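Local coordinates for probable transcriptional regulator, TetR family protein (Rhodococcus sp., PDB 3BJB) that probably binds DNA through a helix-turn-helix motif and regulates transcription, as other members of the TetR family do, at residues 150-153 / 154-157. Sequence-based numbering, arbitrary orientation.
With SO4 (sulfate ion), chain K; SO4 (sulfate ion), chain M.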
loop_
_atom_site.group_PDB
_atom_site.type_symbol
_atom_site.label_atom_id
_atom_site.label_comp_id
_atom_site.label_asym_id
_atom_site.label_seq_id
_atom_site.Cartn_x
_atom_site.Cartn_y
_atom_site.Cartn_z
ATOM N N ALA B 150 7.539 21.400 8.369
ATOM C CA ALA B 150 7.561 22.425 7.333
ATOM C C ALA B 150 7.333 23.774 7.960
ATOM O O ALA B 150 7.603 24.796 7.352
ATOM C CB ALA B 150 6.493 22.158 6.323
ATOM N N GLY B 151 6.835 23.767 9.191
ATOM C CA GLY B 151 6.441 24.980 9.855
ATOM C C GLY B 151 5.237 25.657 9.241
ATOM O O GLY B 151 5.141 26.877 9.309
ATOM N N ILE B 152 4.313 24.908 8.631
ATOM C CA ILE B 152 3.067 25.564 8.194
ATOM C C ILE B 152 1.960 25.439 9.238
ATOM O O ILE B 152 1.625 24.336 9.709
ATOM C CB ILE B 152 2.557 25.254 6.711
ATOM C CG1 ILE B 152 1.066 24.837 6.709
ATOM C CG2 ILE B 152 3.525 24.364 5.913
ATOM C CD1 ILE B 152 0.416 24.739 5.331
ATOM N N GLU B 153 1.430 26.597 9.623
ATOM C CA GLU B 153 0.474 26.674 10.688
ATOM C C GLU B 153 -0.940 26.771 10.131
ATOM O O GLU B 153 -1.907 26.484 10.833
ATOM C CB GLU B 153 0.790 27.893 11.535
ATOM C CG GLU B 153 0.507 27.684 12.992
ATOM C CD GLU B 153 1.759 27.834 13.838
ATOM O OE1 GLU B 153 2.421 28.896 13.745
ATOM O OE2 GLU B 153 2.070 26.873 14.593
ATOM N N HIS B 154 -1.045 27.237 8.892
ATOM C CA HIS B 154 -2.317 27.437 8.215
ATOM C C HIS B 154 -2.309 26.809 6.828
ATOM O O HIS B 154 -2.110 27.497 5.845
ATOM C CB HIS B 154 -2.607 28.938 8.055
ATOM C CG HIS B 154 -2.836 29.664 9.345
ATOM N ND1 HIS B 154 -1.808 30.054 10.168
ATOM C CD2 HIS B 154 -3.974 30.057 9.953
ATOM C CE1 HIS B 154 -2.303 30.642 11.236
ATOM N NE2 HIS B 154 -3.615 30.661 11.127
ATOM N N PRO B 155 -2.532 25.505 6.759
ATOM C CA PRO B 155 -2.630 24.751 5.528
ATOM C C PRO B 155 -3.733 25.244 4.616
ATOM O O PRO B 155 -4.874 25.360 5.042
ATOM C CB PRO B 155 -2.994 23.368 6.037
ATOM C CG PRO B 155 -2.351 23.303 7.367
ATOM C CD PRO B 155 -2.625 24.623 7.937
ATOM N N THR B 156 -3.393 25.551 3.373
ATOM C CA THR B 156 -4.409 25.714 2.344
ATOM C C THR B 156 -4.847 24.297 1.996
ATOM O O THR B 156 -4.108 23.339 2.257
ATOM C CB THR B 156 -3.861 26.436 1.084
ATOM O OG1 THR B 156 -2.754 25.705 0.532
ATOM C CG2 THR B 156 -3.414 27.867 1.422
ATOM N N GLU B 157 -6.034 24.135 1.417
ATOM C CA GLU B 157 -6.486 22.785 1.035
ATOM C C GLU B 157 -5.574 22.136 -0.021
ATOM O O GLU B 157 -5.361 20.933 -0.012
ATOM C CB GLU B 157 -7.952 22.789 0.578
ATOM C CG GLU B 157 -8.956 23.354 1.613
ATOM C CD GLU B 157 -8.574 23.054 3.077
ATOM O OE1 GLU B 157 -8.723 21.891 3.523
ATOM O OE2 GLU B 157 -8.144 24.006 3.785
HETATM S S SO4 K . 1.727 29.674 7.988
HETATM O O1 SO4 K . 2.558 30.702 7.367
HETATM O O2 SO4 K . 0.830 30.193 9.025
HETATM O O3 SO4 K . 0.925 29.110 6.903
HETATM O O4 SO4 K . 2.598 28.731 8.686
HETATM S S SO4 M . -7.159 26.823 -0.945
HETATM O O1 SO4 M . -6.207 25.729 -1.174
HETATM O O2 SO4 M . -6.570 28.076 -1.431
HETATM O O3 SO4 M . -8.361 26.553 -1.732
HETATM O O4 SO4 M . -7.480 26.920 0.484
#
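Ile152 turns its CG1 branch to Pro155 with chi1 at 130°, well off a staggered position, while chi1 of His154 at -66° sets the imidazole beside its own backbone N, so that ND1 and that N can both face one sulfate. The loop links helix 134-150 to helix 157-179 in the TetR-like C-terminal domain. A Schellman motif closes the first helix: Gly151, with positive phi, is its C-prime residue, Ile152 N bonds back to Leu147 O, and Gly151 N to Asp148 O. The apolar evidence is Ile152 CG1 lying 3.8 Å from Pro155 CG, the two side chains meeting at a slant; the exact placing of CD1 is doubtful. Both side chains also touch Leu147. Cutting Ile152 back to an alanine is likely to leave the Pro155 ring and the Leu147 side chain less covered where the isoleucine now lies. The polar evidence is the sulfate of chain K, probably from the crystallisation liquor. Glu153 N donates to its O4 at 2.6 Å (161°), and His154 ND1 to its O2 at 2.9 Å, the oxygen lying at the ring edge near its plane; His154 N adds a weak bond to O3. Glu153 O lies over one face of the same ring. Thr156 is the N-cap of helix 157-179: its side chain caps a backbone N just past Glu157, and OG1 also hydrogen-bonds Asp159 OD2. Here a second sulfate, of chain M, meets the helix start, its O4 accepting from Glu157 N at 3.3 Å.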